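Local coordinates for protein omega-class glutathione S-transferase (PDB 3WD6) that binds glutathione and probably acts as an omega-class glutathione transferase and glutathione-dependent dehydroascorbate reductase, at residues 11-16 against 34-39; 59-64 against 244-249; 120-125 against 176-181. One frame throughout, in Å; residues are numbered along the deposited sequence.

Contact 1. Residues 11-16 against 34-39; sequences NFNTKH and NMRYCP. With GSH (glutathione), chain J.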
loop_
_atom_site.group_PDB
_atom_site.type_symbol
_atom_site.label_atom_id
_atom_site.label_comp_id
_atom_site.label_asym_id
_atom_site.label_seq_id
_atom_site.Cartn_x
_atom_site.Cartn_y
_atom_site.Cartn_z
ATOM N N ASN A 11 -12.940 10.958 5.230
ATOM C CA ASN A 11 -13.243 10.769 3.813
ATOM C C ASN A 11 -11.987 10.445 3.006
ATOM O O ASN A 11 -11.093 11.297 2.848
ATOM C CB ASN A 11 -13.979 11.959 3.191
ATOM C CG ASN A 11 -14.560 11.616 1.814
ATOM O OD1 ASN A 11 -13.815 11.419 0.843
ATOM N ND2 ASN A 11 -15.888 11.513 1.732
ATOM N N PHE A 12 -11.924 9.213 2.503
ATOM C CA PHE A 12 -10.778 8.743 1.726
ATOM C C PHE A 12 -10.806 9.251 0.295
ATOM O O PHE A 12 -9.833 9.095 -0.440
ATOM C CB PHE A 12 -10.764 7.211 1.706
ATOM C CG PHE A 12 -10.498 6.592 3.051
ATOM C CD1 PHE A 12 -9.417 7.016 3.824
ATOM C CD2 PHE A 12 -11.337 5.592 3.555
ATOM C CE1 PHE A 12 -9.163 6.429 5.079
ATOM C CE2 PHE A 12 -11.095 5.005 4.813
ATOM C CZ PHE A 12 -10.007 5.418 5.572
ATOM N N ASN A 13 -11.921 9.855 -0.100
ATOM C CA ASN A 13 -12.175 10.126 -1.514
ATOM C C ASN A 13 -12.492 11.585 -1.853
ATOM O O ASN A 13 -13.302 11.857 -2.735
ATOM C CB ASN A 13 -13.306 9.215 -2.019
ATOM C CG ASN A 13 -12.996 7.741 -1.834
ATOM O OD1 ASN A 13 -11.965 7.243 -2.295
ATOM N ND2 ASN A 13 -13.891 7.035 -1.166
ATOM N N THR A 14 -11.853 12.512 -1.151
ATOM C CA THR A 14 -11.898 13.921 -1.532
ATOM C C THR A 14 -11.192 14.072 -2.884
ATOM O O THR A 14 -10.350 13.249 -3.228
ATOM C CB THR A 14 -11.230 14.827 -0.455
ATOM O OG1 THR A 14 -9.864 14.431 -0.258
ATOM C CG2 THR A 14 -11.971 14.712 0.885
ATOM N N LYS A 15 -11.535 15.110 -3.648
ATOM C CA LYS A 15 -10.981 15.286 -5.000
ATOM C C LYS A 15 -9.448 15.282 -4.998
ATOM O O LYS A 15 -8.822 15.800 -4.068
ATOM C CB LYS A 15 -11.515 16.569 -5.650
ATOM C CG LYS A 15 -10.977 16.832 -7.065
ATOM C CD LYS A 15 -10.207 18.167 -7.119
ATOM C CE LYS A 15 -10.678 19.087 -8.261
ATOM N NZ LYS A 15 -9.680 19.160 -9.379
ATOM N N HIS A 16 -8.848 14.654 -6.007
ATOM C CA HIS A 16 -7.407 14.722 -6.183
ATOM C C HIS A 16 -7.044 16.102 -6.726
ATOM O O HIS A 16 -7.595 16.544 -7.729
ATOM C CB HIS A 16 -6.924 13.633 -7.138
ATOM C CG HIS A 16 -7.004 12.252 -6.567
ATOM N ND1 HIS A 16 -8.198 11.662 -6.214
ATOM C CD2 HIS A 16 -6.037 11.345 -6.288
ATOM C CE1 HIS A 16 -7.963 10.448 -5.745
ATOM N NE2 HIS A 16 -6.661 10.231 -5.780
ATOM N N ASN A 34 -1.775 11.915 -0.386
ATOM C CA ASN A 34 -2.095 10.561 -0.825
ATOM C C ASN A 34 -2.501 10.546 -2.292
ATOM O O ASN A 34 -2.766 11.615 -2.868
ATOM C CB ASN A 34 -3.289 10.093 0.026
ATOM C CG ASN A 34 -3.685 8.650 -0.224
ATOM O OD1 ASN A 34 -2.846 7.736 -0.217
ATOM N ND2 ASN A 34 -4.987 8.432 -0.429
ATOM N N MET A 35 -2.538 9.358 -2.903
ATOM C CA MET A 35 -3.465 9.158 -4.014
ATOM C C MET A 35 -4.106 7.785 -3.900
ATOM O O MET A 35 -3.433 6.794 -3.605
ATOM C CB MET A 35 -2.869 9.468 -5.383
ATOM C CG MET A 35 -2.326 8.307 -6.121
ATOM S SD MET A 35 -3.501 7.469 -7.241
ATOM C CE MET A 35 -2.261 6.499 -8.134
ATOM N N ARG A 36 -5.425 7.764 -4.111
ATOM C CA ARG A 36 -6.300 6.685 -3.658
ATOM C C ARG A 36 -5.824 5.303 -4.116
ATOM O O ARG A 36 -6.009 4.303 -3.405
ATOM C CB ARG A 36 -7.752 6.956 -4.099
ATOM C CG ARG A 36 -8.799 5.948 -3.589
ATOM C CD ARG A 36 -9.194 6.230 -2.145
ATOM N NE ARG A 36 -10.167 5.263 -1.624
ATOM C CZ ARG A 36 -9.901 3.977 -1.366
ATOM N NH1 ARG A 36 -8.687 3.465 -1.607
ATOM N NH2 ARG A 36 -10.858 3.201 -0.862
ATOM N N TYR A 37 -5.185 5.260 -5.282
ATOM C CA TYR A 37 -4.814 4.003 -5.916
ATOM C C TYR A 37 -3.327 3.740 -5.734
ATOM O O TYR A 37 -2.799 2.744 -6.236
ATOM C CB TYR A 37 -5.215 4.052 -7.409
ATOM C CG TYR A 37 -6.691 4.371 -7.561
ATOM C CD1 TYR A 37 -7.648 3.362 -7.605
ATOM C CD2 TYR A 37 -7.129 5.681 -7.587
ATOM C CE1 TYR A 37 -9.011 3.663 -7.703
ATOM C CE2 TYR A 37 -8.469 5.991 -7.687
ATOM C CZ TYR A 37 -9.409 4.987 -7.733
ATOM O OH TYR A 37 -10.751 5.334 -7.836
ATOM N N CYS A 38 -2.642 4.626 -5.012
ATOM C CA CYS A 38 -1.223 4.401 -4.768
ATOM C C CYS A 38 -0.966 3.340 -3.679
ATOM O O CYS A 38 -1.301 3.545 -2.500
ATOM C CB CYS A 38 -0.494 5.708 -4.431
ATOM S SG CYS A 38 1.279 5.416 -4.098
ATOM N N PRO A 39 -0.347 2.204 -4.063
ATOM C CA PRO A 39 -0.119 1.204 -3.001
ATOM C C PRO A 39 0.866 1.702 -1.959
ATOM O O PRO A 39 0.722 1.319 -0.782
ATOM C CB PRO A 39 0.465 -0.014 -3.743
ATOM C CG PRO A 39 1.046 0.551 -5.011
ATOM C CD PRO A 39 0.172 1.767 -5.370
HETATM N N1 GSH J . 9.771 4.811 -2.389
HETATM C CA1 GSH J . 8.548 5.620 -2.317
HETATM C C1 GSH J . 7.695 5.272 -1.102
HETATM O O11 GSH J . 6.922 6.141 -0.555
HETATM O O12 GSH J . 7.784 4.095 -0.606
HETATM C CB1 GSH J . 7.776 5.440 -3.617
HETATM C CG1 GSH J . 6.376 5.960 -3.686
HETATM C CD1 GSH J . 5.809 6.109 -5.076
HETATM O OE1 GSH J . 6.314 5.552 -6.045
HETATM N N2 GSH J . 4.648 6.919 -5.287
HETATM C CA2 GSH J . 4.160 7.044 -6.665
HETATM C C2 GSH J . 4.358 8.482 -7.094
HETATM O O2 GSH J . 4.085 9.377 -6.302
HETATM C CB2 GSH J . 2.711 6.714 -6.719
HETATM S SG2 GSH J . 2.232 5.025 -6.696
HETATM N N3 GSH J . 4.846 8.784 -8.422
HETATM C CA3 GSH J . 5.029 10.176 -8.835
HETATM C C3 GSH J . 4.899 10.447 -10.280
HETATM O O31 GSH J . 3.816 10.181 -10.869
HETATM O O32 GSH J . 5.863 10.949 -10.909
HETATM O O HOH W 1 -13.257 3.890 -0.587
#

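Contact 2. Residues 59-64 against 244-249; sequences NIDLID and PNYELL. With GSH (glutathione), chain J.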
loop_
_atom_site.group_PDB
_atom_site.type_symbol
_atom_site.label_atom_id
_atom_site.label_comp_id
_atom_site.label_asym_id
_atom_site.label_seq_id
_atom_site.Cartn_x
_atom_site.Cartn_y
_atom_site.Cartn_z
ATOM N N ASN A 59 -5.768 14.287 -1.410
ATOM C CA ASN A 59 -5.445 13.477 -2.590
ATOM C C ASN A 59 -4.777 14.267 -3.707
ATOM O O ASN A 59 -5.128 15.419 -3.960
ATOM C CB ASN A 59 -6.682 12.742 -3.084
ATOM C CG ASN A 59 -7.047 11.590 -2.180
ATOM O OD1 ASN A 59 -6.157 10.903 -1.642
ATOM N ND2 ASN A 59 -8.347 11.374 -1.984
ATOM N N ILE A 60 -3.803 13.654 -4.365
ATOM C CA ILE A 60 -2.991 14.372 -5.345
ATOM C C ILE A 60 -3.063 13.737 -6.718
ATOM O O ILE A 60 -2.754 12.553 -6.868
ATOM C CB ILE A 60 -1.500 14.378 -4.956
ATOM C CG1 ILE A 60 -1.282 15.045 -3.583
ATOM C CG2 ILE A 60 -0.692 15.018 -6.044
ATOM C CD1 ILE A 60 -1.651 16.520 -3.512
ATOM N N ASP A 61 -3.462 14.535 -7.709
ATOM C CA ASP A 61 -3.399 14.157 -9.122
ATOM C C ASP A 61 -1.925 14.061 -9.535
ATOM O O ASP A 61 -1.204 15.059 -9.514
ATOM C CB ASP A 61 -4.133 15.213 -9.954
ATOM C CG ASP A 61 -4.311 14.805 -11.398
ATOM O OD1 ASP A 61 -3.302 14.446 -12.036
ATOM O OD2 ASP A 61 -5.459 14.846 -11.898
ATOM N N LEU A 62 -1.471 12.862 -9.890
ATOM C CA LEU A 62 -0.049 12.626 -10.145
ATOM C C LEU A 62 0.346 12.838 -11.600
ATOM O O LEU A 62 1.505 12.653 -11.972
ATOM C CB LEU A 62 0.323 11.197 -9.755
ATOM C CG LEU A 62 0.241 10.850 -8.281
ATOM C CD1 LEU A 62 0.685 9.412 -8.096
ATOM C CD2 LEU A 62 1.111 11.804 -7.452
ATOM N N ILE A 63 -0.630 13.181 -12.424
ATOM C CA ILE A 63 -0.396 13.421 -13.833
ATOM C C ILE A 63 -0.183 14.913 -13.979
ATOM O O ILE A 63 0.721 15.366 -14.687
ATOM C CB ILE A 63 -1.612 12.978 -14.682
ATOM C CG1 ILE A 63 -1.715 11.446 -14.704
ATOM C CG2 ILE A 63 -1.520 13.546 -16.104
ATOM C CD1 ILE A 63 -0.533 10.773 -15.347
ATOM N N ASP A 64 -1.021 15.660 -13.266
ATOM C CA ASP A 64 -1.021 17.112 -13.287
ATOM C C ASP A 64 -0.838 17.609 -11.844
ATOM O O ASP A 64 -1.792 18.109 -11.208
ATOM C CB ASP A 64 -2.347 17.604 -13.881
ATOM C CG ASP A 64 -2.347 19.090 -14.168
ATOM O OD1 ASP A 64 -1.244 19.667 -14.348
ATOM O OD2 ASP A 64 -3.455 19.681 -14.210
ATOM N N PRO A 244 -5.419 8.803 -16.427
ATOM C CA PRO A 244 -6.099 8.173 -15.289
ATOM C C PRO A 244 -7.319 8.970 -14.863
ATOM O O PRO A 244 -7.312 10.203 -14.937
ATOM C CB PRO A 244 -5.034 8.198 -14.187
ATOM C CG PRO A 244 -3.705 8.230 -14.945
ATOM C CD PRO A 244 -3.998 9.087 -16.156
ATOM N N ASN A 245 -8.369 8.261 -14.461
ATOM C CA ASN A 245 -9.489 8.879 -13.772
ATOM C C ASN A 245 -9.325 8.589 -12.270
ATOM O O ASN A 245 -9.471 7.447 -11.810
ATOM C CB ASN A 245 -10.816 8.347 -14.318
ATOM C CG ASN A 245 -12.024 8.998 -13.663
ATOM O OD1 ASN A 245 -11.890 9.854 -12.774
ATOM N ND2 ASN A 245 -13.216 8.593 -14.095
ATOM N N TYR A 246 -8.974 9.627 -11.520
ATOM C CA TYR A 246 -8.770 9.502 -10.079
ATOM C C TYR A 246 -10.071 9.628 -9.283
ATOM O O TYR A 246 -10.041 9.564 -8.066
ATOM C CB TYR A 246 -7.791 10.573 -9.589
ATOM C CG TYR A 246 -6.380 10.460 -10.137
ATOM C CD1 TYR A 246 -5.612 9.323 -9.914
ATOM C CD2 TYR A 246 -5.799 11.509 -10.843
ATOM C CE1 TYR A 246 -4.310 9.223 -10.409
ATOM C CE2 TYR A 246 -4.501 11.426 -11.331
ATOM C CZ TYR A 246 -3.759 10.283 -11.114
ATOM O OH TYR A 246 -2.464 10.189 -11.593
ATOM N N GLU A 247 -11.206 9.804 -9.951
ATOM C CA GLU A 247 -12.446 10.077 -9.222
ATOM C C GLU A 247 -13.493 8.963 -9.309
ATOM O O GLU A 247 -14.653 9.146 -8.901
ATOM C CB GLU A 247 -13.051 11.416 -9.673
ATOM C CG GLU A 247 -12.095 12.603 -9.553
ATOM C CD GLU A 247 -11.498 12.733 -8.164
ATOM O OE1 GLU A 247 -12.269 12.751 -7.176
ATOM O OE2 GLU A 247 -10.256 12.815 -8.060
ATOM N N LEU A 248 -13.098 7.806 -9.824
ATOM C CA LEU A 248 -14.031 6.680 -9.887
ATOM C C LEU A 248 -14.810 6.464 -8.577
ATOM O O LEU A 248 -15.968 6.077 -8.601
ATOM C CB LEU A 248 -13.313 5.405 -10.327
ATOM C CG LEU A 248 -12.788 5.515 -11.766
ATOM C CD1 LEU A 248 -11.894 4.323 -12.134
ATOM C CD2 LEU A 248 -13.953 5.664 -12.741
ATOM N N LEU A 249 -14.197 6.739 -7.432
ATOM C CA LEU A 249 -14.899 6.541 -6.157
ATOM C C LEU A 249 -15.622 7.772 -5.614
ATOM O O LEU A 249 -16.058 7.777 -4.450
ATOM C CB LEU A 249 -13.929 6.033 -5.089
ATOM C CG LEU A 249 -13.582 4.561 -5.247
ATOM C CD1 LEU A 249 -12.479 4.207 -4.280
ATOM C CD2 LEU A 249 -14.831 3.694 -5.036
HETATM N N1 GSH J . 9.771 4.811 -2.389
HETATM C CA1 GSH J . 8.548 5.620 -2.317
HETATM C C1 GSH J . 7.695 5.272 -1.102
HETATM O O11 GSH J . 6.922 6.141 -0.555
HETATM O O12 GSH J . 7.784 4.095 -0.606
HETATM C CB1 GSH J . 7.776 5.440 -3.617
HETATM C CG1 GSH J . 6.376 5.960 -3.686
HETATM C CD1 GSH J . 5.809 6.109 -5.076
HETATM O OE1 GSH J . 6.314 5.552 -6.045
HETATM N N2 GSH J . 4.648 6.919 -5.287
HETATM C CA2 GSH J . 4.160 7.044 -6.665
HETATM C C2 GSH J . 4.358 8.482 -7.094
HETATM O O2 GSH J . 4.085 9.377 -6.302
HETATM C CB2 GSH J . 2.711 6.714 -6.719
HETATM S SG2 GSH J . 2.232 5.025 -6.696
HETATM N N3 GSH J . 4.846 8.784 -8.422
HETATM C CA3 GSH J . 5.029 10.176 -8.835
HETATM C C3 GSH J . 4.899 10.447 -10.280
HETATM O O31 GSH J . 3.816 10.181 -10.869
HETATM O O32 GSH J . 5.863 10.949 -10.909
#

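Contact 3. Residues 120-125 against 176-181; sequences KIIVEA and GYADYM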
loop_
_atom_site.group_PDB
_atom_site.type_symbol
_atom_site.label_atom_id
_atom_site.label_comp_id
_atom_site.label_asym_id
_atom_site.label_seq_id
_atom_site.Cartn_x
_atom_site.Cartn_y
_atom_site.Cartn_z
ATOM N N LYS A 120 11.317 -6.545 8.402
ATOM C CA LYS A 120 11.756 -5.681 7.304
ATOM C C LYS A 120 12.229 -6.517 6.109
ATOM O O LYS A 120 11.977 -6.164 4.947
ATOM C CB LYS A 120 12.856 -4.712 7.763
ATOM C CG LYS A 120 12.540 -3.986 9.074
ATOM C CD LYS A 120 13.344 -2.694 9.212
ATOM C CE LYS A 120 12.663 -1.754 10.227
ATOM N NZ LYS A 120 13.036 -0.305 10.079
ATOM N N ILE A 121 12.898 -7.632 6.402
ATOM C CA ILE A 121 13.293 -8.581 5.370
ATOM C C ILE A 121 12.055 -9.063 4.615
ATOM O O ILE A 121 11.979 -8.986 3.379
ATOM C CB ILE A 121 14.089 -9.765 5.987
ATOM C CG1 ILE A 121 15.465 -9.242 6.439
ATOM C CG2 ILE A 121 14.221 -10.938 4.998
ATOM C CD1 ILE A 121 16.278 -10.195 7.321
ATOM N N ILE A 122 11.068 -9.544 5.356
ATOM C CA ILE A 122 9.823 -9.946 4.730
ATOM C C ILE A 122 9.283 -8.874 3.772
ATOM O O ILE A 122 8.967 -9.175 2.623
ATOM C CB ILE A 122 8.790 -10.317 5.783
ATOM C CG1 ILE A 122 9.188 -11.666 6.399
ATOM C CG2 ILE A 122 7.386 -10.377 5.154
ATOM C CD1 ILE A 122 8.540 -11.948 7.750
ATOM N N VAL A 123 9.193 -7.626 4.231
ATOM C CA VAL A 123 8.727 -6.549 3.361
ATOM C C VAL A 123 9.550 -6.452 2.075
ATOM O O VAL A 123 8.976 -6.310 0.992
ATOM C CB VAL A 123 8.777 -5.181 4.054
ATOM C CG1 VAL A 123 8.476 -4.081 3.035
ATOM C CG2 VAL A 123 7.814 -5.144 5.216
ATOM N N GLU A 124 10.883 -6.511 2.197
ATOM C CA GLU A 124 11.783 -6.475 1.031
ATOM C C GLU A 124 11.473 -7.630 0.123
ATOM O O GLU A 124 11.475 -7.476 -1.095
ATOM C CB GLU A 124 13.266 -6.595 1.425
ATOM C CG GLU A 124 14.131 -5.363 1.176
ATOM C CD GLU A 124 14.009 -4.772 -0.244
ATOM O OE1 GLU A 124 14.403 -5.458 -1.228
ATOM O OE2 GLU A 124 13.545 -3.599 -0.356
ATOM N N ALA A 125 11.222 -8.793 0.717
ATOM C CA ALA A 125 10.830 -9.963 -0.065
ATOM C C ALA A 125 9.656 -9.682 -1.045
ATOM O O ALA A 125 9.487 -10.413 -2.028
ATOM C CB ALA A 125 10.530 -11.172 0.850
ATOM N N GLY A 176 0.562 -6.852 11.558
ATOM C CA GLY A 176 1.513 -5.848 11.976
ATOM C C GLY A 176 2.220 -5.232 10.780
ATOM O O GLY A 176 1.665 -5.196 9.666
ATOM N N TYR A 177 3.449 -4.770 11.003
ATOM C CA TYR A 177 4.180 -3.995 10.009
ATOM C C TYR A 177 4.384 -4.814 8.743
ATOM O O TYR A 177 4.097 -4.348 7.638
ATOM C CB TYR A 177 5.518 -3.600 10.607
ATOM C CG TYR A 177 6.495 -2.908 9.693
ATOM C CD1 TYR A 177 7.354 -3.642 8.874
ATOM C CD2 TYR A 177 6.618 -1.522 9.699
ATOM C CE1 TYR A 177 8.306 -3.010 8.071
ATOM C CE2 TYR A 177 7.565 -0.878 8.897
ATOM C CZ TYR A 177 8.408 -1.626 8.087
ATOM O OH TYR A 177 9.343 -0.985 7.276
ATOM N N ALA A 178 4.880 -6.034 8.929
ATOM C CA ALA A 178 5.168 -6.928 7.821
ATOM C C ALA A 178 3.883 -7.163 7.014
ATOM O O ALA A 178 3.873 -7.035 5.778
ATOM C CB ALA A 178 5.737 -8.237 8.343
ATOM N N ASP A 179 2.797 -7.481 7.711
ATOM C CA ASP A 179 1.531 -7.677 7.027
ATOM C C ASP A 179 1.096 -6.415 6.295
ATOM O O ASP A 179 0.855 -6.442 5.090
ATOM C CB ASP A 179 0.445 -8.103 8.004
ATOM C CG ASP A 179 0.827 -9.340 8.798
ATOM O OD1 ASP A 179 0.735 -10.470 8.238
ATOM O OD2 ASP A 179 1.202 -9.171 9.993
ATOM N N TYR A 180 0.994 -5.307 7.018
ATOM C CA TYR A 180 0.456 -4.088 6.423
ATOM C C TYR A 180 1.324 -3.557 5.297
ATOM O O TYR A 180 0.799 -2.993 4.326
ATOM C CB TYR A 180 0.257 -2.992 7.468
ATOM C CG TYR A 180 -0.936 -3.233 8.373
ATOM C CD1 TYR A 180 -2.163 -3.666 7.846
ATOM C CD2 TYR A 180 -0.832 -3.060 9.755
ATOM C CE1 TYR A 180 -3.263 -3.901 8.674
ATOM C CE2 TYR A 180 -1.921 -3.296 10.592
ATOM C CZ TYR A 180 -3.140 -3.712 10.046
ATOM O OH TYR A 180 -4.226 -3.920 10.868
ATOM N N MET A 181 2.644 -3.721 5.417
ATOM C CA MET A 181 3.557 -3.069 4.465
ATOM C C MET A 181 3.629 -3.827 3.128
ATOM O O MET A 181 4.059 -3.269 2.106
ATOM C CB MET A 181 4.955 -2.849 5.064
ATOM C CG MET A 181 4.991 -1.865 6.230
ATOM S SD MET A 181 4.319 -0.236 5.820
ATOM C CE MET A 181 2.629 -0.383 6.426
#

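Contact 1. Residues 11-16 against 34-39
His-16 and Asn-13, in the segment leading into the first strand, hold the active-site loop of the thioredoxin-like domain by way of Arg-36. This loop, 34-39, forms a type I beta turn from Met-35 to Cys-38, the glutathione-binding cysteine at the N-cap of helix 39-51. The chain before strand 16-17 is consistent with the N-terminal extension known from omega-class transferases.

Among the hydrogen bonds, the straighter of the two across the contact runs from Arg-36 N to His-16 NE2, 3.2 Å at 177°, with the amide close to the imidazole plane. The other ring nitrogen of His-16 is paired with Glu-247, so the imidazole is gripped from both nitrogens. Arg-36 NE gives a weak, bent bond to Asn-13 OD1 (2.8 Å), although amide and guanidinium are nearly coplanar. The chain of Arg-36 turns at chi2 (80°), which places CD 3.4 Å from Phe-12 O; Arg-36 NH2 bonds to Tyr-224 O. Within 11-16, Asn-11 OD1 accepts from Asn-13 N in an Asx turn.

Van der Waals contacts complete the interface. Met-35 CB lies 3.8 Å from His-16 CD2, at the ring edge, while Phe-12 CB approaches Arg-36 NE and the Phe-12 ring meets Tyr-224 edge-to-face. Within 34-39, Arg-36 CG sits 4.1 Å above the Tyr-37 ring plane, offset toward the rim.

Contact 2. Residues 59-64 against 244-249
Tyr-246 presents the edge of its ring to the carboxylate of Asp-61, the two planes standing 80° apart. The first torsion of Asp-61 puts CG anti to its backbone N (chi1 -171°), and OD1 comes within 3.3 Å of Tyr-246 CE2, with OD2 in the ring plane beside CD2. The same OD1 accepts from Ile-63 N (3.0 Å), nearly in line with its C-O bond, and from Asp-64 N (2.9 Å), which lies above the carboxylate plane; the first is an Asx turn, and the two together an Asx motif, while OD2 forms a salt bridge with Arg-243. An alanine in place of Asp-61 would probably leave the amides of Ile-63 and Asp-64 without their shared acceptor and take from Arg-243 this salt-bridge partner.

Tyr-246 OH receives a weak bond from Leu-62 N (3.3 Å). Ile-63 and Pro-244 reach toward each other tip to tip, CG1 to CD at 3.6 Å, and Pro-244 CB also lies over one face of the Tyr-246 ring, offset toward its rim. Leu-62 turns to the ligand instead, its CD1 lying 3.6 Å from CB2 of glutathione. The C-terminal tail thus returns from the helical domain to pack against the turn after strand 56-60, which borders the glutathione site of the thioredoxin-like domain.

Contact 3. Residues 120-125 against 176-181
Asp-179 OD2, gripped by the backbone amides of Gly-176 and Asp-171, fixes the start of helix 177-189, whose Tyr-177, Ala-178 and Met-181 pack on Ile-122 and Val-123 of helix 113-125. The bond from Gly-176 N is 2.9 Å long and nearly straight at 170°, approaching on the anti side of the carboxylate. It supplies one half of a capping box, the glycine at the N-cap having no side chain to return the other half, and it recalls the N-capping box at the start of this helix in other glutathione transferases. The second oxygen, OD1, accepts from Leu-170 N and is also bonded to Tyr-211 OH.

Between the helices the contact is apolar. Their segments run nearly parallel, crossing at -19° with the axes 8.7 Å apart, and Val-123 and Ala-178 bring their CA atoms to 5.7 Å. A single methyl, Val-123 CG2, does most of the touching: it reaches Tyr-177 CE1 at 3.6 Å and Met-181 CB at 3.7 Å. Tyr-177 holds CG anti to its backbone N (chi1 174°), and the side chains of Tyr-177 and Val-123 cross at about a right angle. One turn on, Met-181 CG sits 3.6 Å above the centre of the tyrosine ring. Next to this group Ile-122 CG2 meets Ala-178 CB at 4.2 Å.

Helix 92-102 lies against Tyr-177 and Met-181 through Leu-93 and Val-96, and its Glu-97 pairs with Lys-120 NZ; helix 145-165 borders Ile-122, and Arg-43 of helix 39-51 touches Val-123.

Contacts 1 and 2 adjoin one another on the glutathione side of the molecule: Asn-34 O bonds to Ile-60 N between neighbouring strands, and His-16 meets Tyr-246 ring to ring. Contact 3 lies on the opposite side of the chain's centre, about 27 Å from contact 2 between centres, and its segments fall within the long loop that contact 2 closes. All three are largely buried, although contact 2 reaches the surface at Ile-63. Contact 1 joins loops by hydrogen bonds of a histidine and an asparagine; contact 2 has one weak bond across and otherwise packs a tyrosine and a proline against a turn. In contact 3 two helices meet through methyls and a ring, the polar bonds lying at the helix start and at the rim.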